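Local coordinates for protein Epf (Streptococcus pyogenes, PDB 4ES8) that serves as a cell-surface adhesin, attaching to host cells through an N-terminal domain that contains a carbohydrate-binding module, at residues 54-58 against 68-72; 74-78 against 97-101; 108-114 against 178-184; 213-217 against 297-303. All coordinates share one frame; numbering follows the deposited sequence. Where two conformers were deposited one is given.

Interaction 1: residues 54-58 against 68-72. With ACT (acetate ion), chain D.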
# COMPACT_ATOMS: atom_id res chain seq x y z
N PHE A 54 9.67 -7.82 19.95
CA PHE A 54 10.85 -7.25 19.32
C PHE A 54 12.10 -8.10 19.56
O PHE A 54 12.33 -8.58 20.68
CB PHE A 54 11.04 -5.80 19.79
CG PHE A 54 12.07 -5.03 19.00
CD1 PHE A 54 11.74 -4.47 17.77
CD2 PHE A 54 13.34 -4.81 19.52
CE1 PHE A 54 12.69 -3.73 17.05
CE2 PHE A 54 14.28 -4.04 18.81
CZ PHE A 54 13.95 -3.51 17.58
N HIS A 55 12.91 -8.31 18.50
CA HIS A 55 14.10 -9.14 18.49
C HIS A 55 15.32 -8.28 18.80
O HIS A 55 15.95 -7.70 17.91
CB HIS A 55 14.23 -9.80 17.11
CG HIS A 55 15.40 -10.73 16.88
ND1 HIS A 55 16.72 -10.27 16.85
CD2 HIS A 55 15.40 -12.05 16.58
CE1 HIS A 55 17.46 -11.33 16.56
NE2 HIS A 55 16.72 -12.42 16.38
N LEU A 56 15.64 -8.18 20.10
CA LEU A 56 16.78 -7.36 20.53
C LEU A 56 18.11 -7.90 20.03
O LEU A 56 18.26 -9.11 19.84
CB LEU A 56 16.82 -7.24 22.05
CG LEU A 56 15.57 -6.71 22.72
CD1 LEU A 56 15.56 -7.08 24.19
CD2 LEU A 56 15.41 -5.20 22.53
N ILE A 57 19.05 -7.00 19.76
CA ILE A 57 20.40 -7.36 19.35
C ILE A 57 21.32 -6.55 20.29
O ILE A 57 20.82 -5.63 20.96
CB ILE A 57 20.68 -7.14 17.85
CG1 ILE A 57 20.58 -5.64 17.48
CG2 ILE A 57 19.71 -8.02 17.01
CD1 ILE A 57 20.78 -5.28 16.01
N PRO A 58 22.63 -6.86 20.38
CA PRO A 58 23.48 -6.11 21.33
C PRO A 58 23.46 -4.62 21.01
O PRO A 58 23.65 -4.23 19.86
CB PRO A 58 24.86 -6.76 21.14
CG PRO A 58 24.55 -8.16 20.69
CD PRO A 58 23.40 -7.94 19.72
N ARG A 68 23.82 -10.16 13.01
CA ARG A 68 23.64 -9.65 14.38
C ARG A 68 22.90 -10.68 15.23
O ARG A 68 21.78 -11.09 14.89
CB ARG A 68 22.85 -8.32 14.37
CG ARG A 68 23.42 -7.21 13.47
CD ARG A 68 24.43 -6.29 14.17
NE ARG A 68 25.62 -7.01 14.66
CZ ARG A 68 26.72 -7.22 13.94
NH1 ARG A 68 26.79 -6.81 12.68
NH2 ARG A 68 27.76 -7.85 14.48
N GLU A 69 23.50 -11.08 16.35
CA GLU A 69 22.90 -12.09 17.22
C GLU A 69 21.66 -11.59 17.96
O GLU A 69 21.59 -10.42 18.38
CB GLU A 69 23.91 -12.61 18.27
CG GLU A 69 24.34 -11.60 19.33
CD GLU A 69 25.74 -11.80 19.89
OE1 GLU A 69 26.70 -11.96 19.11
OE2 GLU A 69 25.87 -11.81 21.13
N HIS A 70 20.71 -12.52 18.18
CA HIS A 70 19.59 -12.27 19.10
C HIS A 70 20.24 -12.06 20.48
O HIS A 70 21.00 -12.95 20.93
CB HIS A 70 18.63 -13.48 19.11
CG HIS A 70 17.31 -13.21 19.76
ND1 HIS A 70 16.39 -14.22 19.95
CD2 HIS A 70 16.82 -12.06 20.28
CE1 HIS A 70 15.34 -13.65 20.53
NE2 HIS A 70 15.54 -12.35 20.73
N ASN A 71 20.04 -10.89 21.10
CA ASN A 71 20.74 -10.54 22.34
C ASN A 71 20.68 -11.67 23.37
O ASN A 71 19.60 -12.17 23.65
CB ASN A 71 20.18 -9.26 22.92
CG ASN A 71 21.12 -8.69 23.94
OD1 ASN A 71 22.29 -8.43 23.64
ND2 ASN A 71 20.65 -8.58 25.17
N GLU A 72 21.86 -12.04 23.93
CA GLU A 72 22.06 -13.05 24.98
C GLU A 72 21.84 -14.51 24.51
O GLU A 72 22.75 -15.34 24.62
CB GLU A 72 21.16 -12.81 26.22
CG GLU A 72 21.21 -11.41 26.83
CD GLU A 72 20.30 -11.18 28.03
OE1 GLU A 72 19.06 -11.27 27.89
OE2 GLU A 72 20.85 -10.84 29.11
C ACT D . 18.23 -3.11 20.14
O ACT D . 17.87 -2.17 19.39
OXT ACT D . 18.04 -4.32 19.95
CH3 ACT D . 19.01 -2.80 21.43
O HOH W 1 14.93 -10.17 22.23

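Interaction 2: residues 74-78 against 97-101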
# COMPACT_ATOMS: atom_id res chain seq x y z
N LYS A 74 21.22 -15.77 21.29
CA LYS A 74 21.99 -16.15 20.08
C LYS A 74 21.39 -17.39 19.34
O LYS A 74 22.14 -18.16 18.71
CB LYS A 74 23.49 -16.43 20.43
CG LYS A 74 24.16 -15.32 21.24
CD LYS A 74 25.65 -15.62 21.43
CE LYS A 74 26.11 -15.35 22.83
NZ LYS A 74 27.56 -15.65 22.99
N ASP A 75 20.06 -17.54 19.36
CA ASP A 75 19.37 -18.62 18.63
C ASP A 75 19.21 -18.22 17.16
O ASP A 75 19.46 -19.03 16.27
CB ASP A 75 18.02 -18.98 19.26
CG ASP A 75 17.13 -17.82 19.68
OD1 ASP A 75 17.52 -16.64 19.43
OD2 ASP A 75 16.04 -18.08 20.24
N SER A 76 18.86 -16.96 16.92
CA SER A 76 18.75 -16.44 15.57
C SER A 76 19.70 -15.28 15.41
O SER A 76 20.06 -14.61 16.40
CB SER A 76 17.31 -16.01 15.26
OG SER A 76 16.78 -15.20 16.30
N TYR A 77 20.19 -15.08 14.18
CA TYR A 77 20.95 -13.91 13.78
C TYR A 77 20.19 -13.26 12.67
O TYR A 77 19.47 -13.95 11.94
CB TYR A 77 22.38 -14.30 13.29
CG TYR A 77 23.34 -14.69 14.40
CD1 TYR A 77 23.12 -15.83 15.17
CD2 TYR A 77 24.50 -13.96 14.62
CE1 TYR A 77 24.01 -16.19 16.19
CE2 TYR A 77 25.41 -14.33 15.62
CZ TYR A 77 25.15 -15.44 16.40
OH TYR A 77 26.04 -15.77 17.41
N ILE A 78 20.35 -11.95 12.50
CA ILE A 78 19.65 -11.20 11.45
C ILE A 78 20.65 -10.32 10.71
O ILE A 78 21.67 -9.92 11.29
CB ILE A 78 18.49 -10.39 12.06
CG1 ILE A 78 19.00 -9.38 13.13
CG2 ILE A 78 17.40 -11.37 12.61
CD1 ILE A 78 17.84 -8.51 13.72
N TYR A 97 10.14 -22.13 16.18
CA TYR A 97 10.59 -20.77 16.45
C TYR A 97 10.48 -19.96 15.17
O TYR A 97 10.78 -20.48 14.09
CB TYR A 97 12.04 -20.83 16.93
CG TYR A 97 12.69 -19.49 17.17
CD1 TYR A 97 12.43 -18.77 18.33
CD2 TYR A 97 13.65 -19.00 16.29
CE1 TYR A 97 13.08 -17.56 18.58
CE2 TYR A 97 14.27 -17.77 16.51
CZ TYR A 97 13.99 -17.06 17.66
OH TYR A 97 14.63 -15.87 17.93
N SER A 98 10.07 -18.70 15.30
CA SER A 98 9.91 -17.87 14.12
C SER A 98 10.53 -16.50 14.27
O SER A 98 10.39 -15.88 15.33
CB SER A 98 8.42 -17.71 13.79
OG SER A 98 8.20 -16.73 12.78
N VAL A 99 11.17 -16.01 13.19
CA VAL A 99 11.68 -14.63 13.10
C VAL A 99 10.84 -13.91 12.04
O VAL A 99 10.57 -14.48 10.97
CB VAL A 99 13.19 -14.59 12.74
CG1 VAL A 99 13.65 -13.16 12.44
CG2 VAL A 99 14.03 -15.20 13.86
N ALA A 100 10.44 -12.67 12.31
CA ALA A 100 9.69 -11.88 11.33
C ALA A 100 10.32 -10.52 11.21
O ALA A 100 10.76 -9.95 12.21
CB ALA A 100 8.24 -11.74 11.74
N PHE A 101 10.30 -9.99 9.99
CA PHE A 101 10.73 -8.62 9.73
C PHE A 101 9.55 -7.76 9.30
O PHE A 101 8.62 -8.26 8.65
CB PHE A 101 11.79 -8.59 8.62
CG PHE A 101 12.99 -9.44 8.96
CD1 PHE A 101 13.80 -9.13 10.04
CD2 PHE A 101 13.33 -10.53 8.16
CE1 PHE A 101 14.90 -9.93 10.36
CE2 PHE A 101 14.43 -11.32 8.48
CZ PHE A 101 15.23 -11.00 9.56

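Interaction 3: residues 108-114 against 178-184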
# COMPACT_ATOMS: atom_id res chain seq x y z
N LEU A 108 0.32 5.60 3.39
CA LEU A 108 -0.58 5.16 2.33
C LEU A 108 -1.93 5.87 2.47
O LEU A 108 -2.24 6.41 3.55
CB LEU A 108 -0.77 3.62 2.37
CG LEU A 108 0.53 2.78 2.38
CD1 LEU A 108 0.21 1.30 2.38
CD2 LEU A 108 1.43 3.14 1.19
N ILE A 109 -2.71 5.89 1.39
CA ILE A 109 -4.05 6.49 1.39
C ILE A 109 -5.06 5.42 1.74
O ILE A 109 -4.97 4.29 1.25
CB ILE A 109 -4.35 7.15 0.02
CG1 ILE A 109 -3.40 8.35 -0.19
CG2 ILE A 109 -5.83 7.62 -0.07
CD1 ILE A 109 -3.37 8.86 -1.65
N LYS A 110 -6.05 5.78 2.57
CA LYS A 110 -7.12 4.84 2.95
C LYS A 110 -7.91 4.43 1.71
O LYS A 110 -8.25 5.29 0.88
CB LYS A 110 -8.06 5.53 3.95
CG LYS A 110 -9.18 4.60 4.47
CD LYS A 110 -10.08 5.27 5.52
CE LYS A 110 -11.03 6.29 4.93
NZ LYS A 110 -12.00 6.80 5.94
N ASP A 111 -8.18 3.13 1.58
CA ASP A 111 -9.04 2.58 0.54
C ASP A 111 -8.42 2.68 -0.88
O ASP A 111 -9.14 2.67 -1.86
CB ASP A 111 -10.44 3.22 0.59
CG ASP A 111 -11.54 2.47 -0.11
OD1 ASP A 111 -11.58 1.23 0.00
OD2 ASP A 111 -12.41 3.13 -0.71
N HIS A 112 -7.08 2.74 -0.96
CA HIS A 112 -6.37 2.68 -2.23
C HIS A 112 -5.84 1.24 -2.37
O HIS A 112 -5.74 0.52 -1.37
CB HIS A 112 -5.24 3.71 -2.27
CG HIS A 112 -5.61 5.04 -2.86
ND1 HIS A 112 -4.70 5.76 -3.62
CD2 HIS A 112 -6.77 5.75 -2.77
CE1 HIS A 112 -5.31 6.89 -3.96
NE2 HIS A 112 -6.55 6.94 -3.46
N ASP A 113 -5.52 0.84 -3.61
CA ASP A 113 -4.98 -0.47 -3.93
C ASP A 113 -3.49 -0.37 -4.16
O ASP A 113 -3.04 0.59 -4.83
CB ASP A 113 -5.68 -1.02 -5.18
CG ASP A 113 -7.15 -1.32 -4.94
OD1 ASP A 113 -7.47 -1.88 -3.90
OD2 ASP A 113 -7.97 -0.92 -5.77
N TYR A 114 -2.72 -1.34 -3.63
CA TYR A 114 -1.27 -1.32 -3.74
C TYR A 114 -0.74 -2.64 -4.25
O TYR A 114 -1.39 -3.69 -4.09
CB TYR A 114 -0.62 -0.97 -2.39
CG TYR A 114 -0.95 0.44 -1.96
CD1 TYR A 114 -0.20 1.52 -2.41
CD2 TYR A 114 -2.08 0.71 -1.18
CE1 TYR A 114 -0.53 2.84 -2.06
CE2 TYR A 114 -2.43 2.02 -0.84
CZ TYR A 114 -1.65 3.08 -1.28
OH TYR A 114 -2.01 4.36 -0.94
N PHE A 178 -3.07 -5.63 -2.32
CA PHE A 178 -3.99 -5.47 -1.21
C PHE A 178 -4.62 -4.11 -1.29
O PHE A 178 -4.12 -3.22 -1.97
CB PHE A 178 -3.30 -5.67 0.16
CG PHE A 178 -2.30 -4.59 0.50
CD1 PHE A 178 -1.02 -4.61 -0.05
CD2 PHE A 178 -2.64 -3.55 1.36
CE1 PHE A 178 -0.10 -3.60 0.25
CE2 PHE A 178 -1.71 -2.55 1.68
CZ PHE A 178 -0.45 -2.59 1.12
N ARG A 179 -5.69 -3.95 -0.53
CA ARG A 179 -6.37 -2.65 -0.38
C ARG A 179 -6.23 -2.19 1.06
O ARG A 179 -6.43 -2.98 1.99
CB ARG A 179 -7.87 -2.79 -0.74
CG ARG A 179 -8.67 -1.51 -0.55
CD ARG A 179 -10.07 -1.64 -1.18
NE ARG A 179 -9.95 -1.49 -2.64
CZ ARG A 179 -10.96 -1.55 -3.50
NH1 ARG A 179 -12.20 -1.77 -3.06
NH2 ARG A 179 -10.75 -1.38 -4.79
N THR A 180 -5.90 -0.90 1.28
CA THR A 180 -5.78 -0.42 2.67
C THR A 180 -7.14 -0.15 3.34
O THR A 180 -8.10 0.31 2.69
CB THR A 180 -5.01 0.87 2.70
OG1 THR A 180 -5.64 1.80 1.79
CG2 THR A 180 -3.54 0.66 2.35
N LEU A 181 -7.19 -0.39 4.66
CA LEU A 181 -8.37 -0.08 5.48
C LEU A 181 -8.16 1.21 6.27
O LEU A 181 -9.12 1.75 6.85
CB LEU A 181 -8.68 -1.26 6.45
CG LEU A 181 -9.08 -2.56 5.75
CD1 LEU A 181 -9.24 -3.69 6.73
CD2 LEU A 181 -10.35 -2.39 4.86
N LYS A 182 -6.91 1.69 6.35
CA LYS A 182 -6.53 2.89 7.08
C LYS A 182 -5.62 3.78 6.25
O LYS A 182 -5.04 3.30 5.27
CB LYS A 182 -5.74 2.51 8.36
CG LYS A 182 -6.47 1.60 9.36
CD LYS A 182 -5.59 1.33 10.58
CE LYS A 182 -6.35 0.60 11.66
NZ LYS A 182 -5.65 0.68 12.97
N GLU A 183 -5.45 5.03 6.68
CA GLU A 183 -4.45 5.97 6.17
C GLU A 183 -3.19 5.81 7.02
O GLU A 183 -3.30 5.64 8.24
CB GLU A 183 -4.95 7.42 6.24
CG GLU A 183 -3.90 8.42 5.78
CD GLU A 183 -4.34 9.86 5.85
OE1 GLU A 183 -5.47 10.15 5.38
OE2 GLU A 183 -3.58 10.70 6.39
N GLY A 184 -2.03 5.97 6.42
CA GLY A 184 -0.79 5.93 7.18
C GLY A 184 0.16 4.85 6.73
O GLY A 184 -0.19 3.99 5.91
O HOH W 2 -6.45 8.64 3.30
O HOH W 3 -10.84 -0.07 2.19

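Interaction 4: residues 213-217 against 297-303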
# COMPACT_ATOMS: atom_id res chain seq x y z
N ASP A 213 1.25 2.38 -5.83
CA ASP A 213 -0.20 2.54 -5.83
C ASP A 213 -0.72 2.07 -7.19
O ASP A 213 -0.18 2.48 -8.22
CB ASP A 213 -0.52 4.01 -5.55
CG ASP A 213 -1.98 4.28 -5.26
OD1 ASP A 213 -2.83 3.72 -5.96
OD2 ASP A 213 -2.26 5.06 -4.33
N VAL A 214 -1.74 1.18 -7.20
CA VAL A 214 -2.31 0.69 -8.47
C VAL A 214 -3.83 0.94 -8.50
O VAL A 214 -4.56 0.29 -9.26
CB VAL A 214 -1.99 -0.81 -8.70
CG1 VAL A 214 -0.50 -1.00 -8.97
CG2 VAL A 214 -2.46 -1.67 -7.53
N THR A 215 -4.29 1.93 -7.72
CA THR A 215 -5.70 2.27 -7.66
C THR A 215 -6.25 2.67 -9.03
O THR A 215 -5.69 3.53 -9.69
CB THR A 215 -5.87 3.42 -6.68
OG1 THR A 215 -5.30 3.05 -5.41
CG2 THR A 215 -7.31 3.81 -6.50
N ASN A 216 -7.41 2.13 -9.39
CA ASN A 216 -8.09 2.56 -10.61
C ASN A 216 -8.80 3.87 -10.34
O ASN A 216 -9.42 4.03 -9.29
CB ASN A 216 -9.10 1.51 -11.07
CG ASN A 216 -8.43 0.26 -11.56
OD1 ASN A 216 -7.48 0.30 -12.34
ND2 ASN A 216 -8.92 -0.87 -11.09
N PRO A 217 -8.77 4.80 -11.31
CA PRO A 217 -9.52 6.04 -11.12
C PRO A 217 -11.02 5.75 -11.04
O PRO A 217 -11.49 4.76 -11.62
CB PRO A 217 -9.19 6.87 -12.36
CG PRO A 217 -8.79 5.87 -13.40
CD PRO A 217 -8.12 4.74 -12.63
N GLN A 297 -6.00 9.13 -11.78
CA GLN A 297 -5.66 8.79 -10.40
C GLN A 297 -4.24 9.33 -10.17
O GLN A 297 -3.30 8.81 -10.78
CB GLN A 297 -5.76 7.27 -10.19
CG GLN A 297 -6.27 6.90 -8.79
CD GLN A 297 -5.43 7.54 -7.72
OE1 GLN A 297 -4.22 7.30 -7.67
NE2 GLN A 297 -6.02 8.46 -6.94
N LYS A 298 -4.08 10.39 -9.36
CA LYS A 298 -2.76 11.04 -9.27
C LYS A 298 -1.67 10.17 -8.70
O LYS A 298 -0.51 10.37 -9.05
CB LYS A 298 -2.82 12.32 -8.45
CG LYS A 298 -3.54 13.47 -9.12
CD LYS A 298 -3.59 14.58 -8.12
CE LYS A 298 -3.51 15.92 -8.76
NZ LYS A 298 -3.43 16.97 -7.71
N GLN A 299 -2.01 9.21 -7.83
CA GLN A 299 -0.96 8.39 -7.23
C GLN A 299 -0.59 7.21 -8.14
O GLN A 299 0.60 6.93 -8.30
CB GLN A 299 -1.37 7.88 -5.84
CG GLN A 299 -1.46 9.00 -4.81
CD GLN A 299 -2.68 9.88 -4.94
OE1 GLN A 299 -3.79 9.42 -5.19
NE2 GLN A 299 -2.48 11.17 -4.72
N SER A 300 -1.59 6.49 -8.69
CA SER A 300 -1.27 5.33 -9.52
C SER A 300 -0.90 5.72 -10.96
O SER A 300 -0.35 4.91 -11.70
CB SER A 300 -2.47 4.39 -9.56
OG SER A 300 -3.50 4.99 -10.33
N LYS A 301 -1.29 6.96 -11.36
CA LYS A 301 -1.10 7.55 -12.68
C LYS A 301 -2.02 6.95 -13.74
O LYS A 301 -1.86 7.24 -14.93
CB LYS A 301 0.38 7.48 -13.17
CG LYS A 301 1.41 8.00 -12.16
CD LYS A 301 1.16 9.46 -11.85
CE LYS A 301 2.12 10.05 -10.85
NZ LYS A 301 1.68 11.42 -10.49
N LYS A 302 -2.99 6.12 -13.32
CA LYS A 302 -3.96 5.52 -14.24
C LYS A 302 -5.03 6.54 -14.62
O LYS A 302 -5.54 7.24 -13.75
CB LYS A 302 -4.59 4.27 -13.60
CG LYS A 302 -3.60 3.13 -13.43
CD LYS A 302 -4.29 1.99 -12.68
CE LYS A 302 -3.40 0.79 -12.57
NZ LYS A 302 -4.17 -0.36 -12.02
N THR A 303 -5.38 6.60 -15.93
CA THR A 303 -6.39 7.52 -16.44
C THR A 303 -7.62 6.74 -16.90
O THR A 303 -7.49 5.67 -17.50
CB THR A 303 -5.80 8.40 -17.56
OG1 THR A 303 -4.64 9.05 -17.07
CG2 THR A 303 -6.80 9.44 -18.10
O HOH W 4 0.03 2.19 -10.96
O HOH W 5 -5.77 -1.19 -14.10

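Interaction 1: residues 54-58 against 68-72
The imidazoles of His55 and His70 lie face to face, their centroids 4.0 Å apart and their planes at 18°. From CB the His55 chain turns CG anti to the backbone N (chi1 -179°), and the end of the ring comes nearer residues 68-72. CG and ND1 then sit over CD2 of His70, CD2 over CG and CD2, and at the far end CE1 comes to 3.4 Å from His70 CA, while NE2 rests on His70 CB and CG. That NE2 does its polar work elsewhere, in a hydrogen bond with Ser76 OG, just as His70 ND1 is bonded to Asp75 OD1. Histidine suits both positions because it is flat enough to stack and still polar along its rim. His70 NE2 is hydrogen-bonded, at 2.7 Å, to a water that accepts from Leu56 N.

Beside the stack, Asn71 N donates to Leu56 O in an almost straight bond of 2.8 Å, approaching from above the carbonyl plane. Farther along, Ile57 CG2 and Pro58 CD both lie 3.3 Å from Glu69 O, and the proline ring crosses the Glu69 side chain at about a right angle, CG to CG. Ile57 N donates to OXT of an acetate ion, probably from the crystallisation liquor.

The contact packs the loop after strand 51-54 on the edge strand 68-69 of the seven-stranded sheet. Both nitrogens of His70 and NE2 of His55 have partners, which together with the stack limit rotation of the rings. The bond to Asp75 would be expected to favour a proton on His70 ND1.

Interaction 2: residues 74-78 against 97-101
Tyr97 reaches across to the 74-78 segment with its hydroxyl, and Ser76 OG meets it at 2.8 Å in a hydrogen bond for which either group could be the donor. The serine oxygen lies in the plane of the tyrosine ring, at its edge, and Ser76 CB packs against CE2 of the same ring. With CG anti to the backbone N (chi1 176°), Tyr97 extends its ring from its own strand into the interior between the two sheets. The Asp75 side chain crosses that of Tyr97 at about a right angle, the carboxylate plane 42° from the ring plane and OD2 coming 3.4 Å from CE1; its OD1, the partner of His70, also takes the backbone N of Ser76. Tyrosine suits the place because its ring fills the interior and its hydroxyl still reaches a polar group there. Ser76, the partner of His55, is small and leaves room for that hydroxyl.

Ile78 carries the apolar end of the contact. Its CG2 touches the edge of the Phe101 ring, 3.7 Å from CE1, and meets Val99 CG1 more loosely at 4.2 Å. Val99 sits between the two ends, and its other methyl, CG2, packs on Ser76 CB at 3.7 Å. Branched and aromatic residues fill this region, and all six touching residues are buried.

The axes of strands 76-78 and 97-101 run nearly parallel, 14° apart, but 9.2 Å from each other, and the strands belong to different sheets. Side chains, not backbone bonds, join them: this is face-to-face packing of two antiparallel sheets, as in a beta-sandwich, the architecture common among carbohydrate-binding modules.

Interaction 3: residues 108-114 against 178-184
Backbone bonds zip Tyr114 to Phe178: Tyr114 N gives to Phe178 O and Phe178 N to Tyr114 O, an antiparallel hydrogen-bonded pair. Thr180 N continues the ladder to His112 O, and Leu108 with Gly184 makes a single bridge. The backbone angles of Gly184 would jam a side chain against the preceding carbonyl.

Among side-chain bonds, Thr180 OG1 donates to Ile109 O at 2.6 Å and receives His112 N at 3.2 Å and a weak bond from Asp111 N, pinning the type II turn from Ile109 to His112.

Charge joins Arg179 to Asp113 side-on: NE meets OD1 at 2.8 Å and NH2 meets the syn lone pair of OD2 at 3.0 Å, the two planes 22° apart. Asp111, its OD2 held by Thr243, lays OD1 against Arg179 CD and shares a water with Thr180 O; no guanidinium N-H points at it.

Tyr114 CB makes an off-centre CH-pi contact with the Phe178 ring, 4.2 Å from its centroid, and Thr180 CG2 touches both Tyr114 CE2 and Leu108 CD1.

The bonds to Asp113, with one from NH1 to Asp240 O, set the guanidinium's orientation; directional polar bonds thus close the end of strands 113-123 and 172-180 in the seven-stranded sheet.

Interaction 4: residues 213-217 against 297-303
Asp213 lays its carboxylate against the loop 297-303, OD2 touching Gln299 CB at 3.3 Å and OD1 facing Ser300 CB. Its CG stands anti to the backbone N (chi1 -169°), which brings OD1 back to Thr215: OD1 takes both Thr215 OG1, at 2.6 Å, and Thr215 N, the latter closing an Asx turn. OD2 is bonded to His112 ND1. The carbonyl of Asp213 shares a water with Ser300 O.

Val214 takes part through its carbonyl, which receives Lys302 NZ at 2.9 Å. The lysine chain is extended beyond CG and so reaches across to the 213-217 segment; this length, with an ammonium that can serve several acceptors, is why lysine fits.

Thr215 O accepts from Ser300 OG at 2.7 Å, in the carbonyl plane. That hydroxyl also accepts Lys302 N, making an ST turn, so one small side chain both shapes its own loop and ties it to the neighbour. Thr215 CG2 packs on Gln297 CG, and Gln297 OE1 in turn takes the backbone N atoms of Ser300 and Gln299.

Asn216 OD1 lies 3.4 Å from Lys302 NZ, a weak bond reinforced by a water that joins the same two atoms; Asn216 ND2 goes to Asp240.

Pro217 ends the segment with an apolar ring: its CD meets Lys302 CB at 3.7 Å and its side chain crosses the lysine at about a right angle.

Ser300 and Lys302 thus satisfy carbonyls of the loop after strand 202-213 of the seven-stranded sheet, joining it to the loop between strands 290-297 and 307-310 of the four-stranded sheet. The positive charge of Lys302 probably strengthens its bond to Val214 O.

From the N terminus, interaction 1 closes a short loop between strand 51-54 and strand 68-69, and interaction 2 follows, setting strand 76-80 against strand 97-105 of the facing sheet. These two touch at one end of the domain and are joined by His70 with Asp75 and His55 with Ser76. Interaction 3 then closes the 63-residue loop between 108-114 and 178-184, about 29 Å away from interaction 2 between centres, near the middle of the chain. Interaction 4 joins the loop after strand 202-213 to the loop after strand 290-297, reaching the four-stranded sheet beyond. None nests or crosses; all run in series, and His112 with Asp213 links interactions 3 and 4.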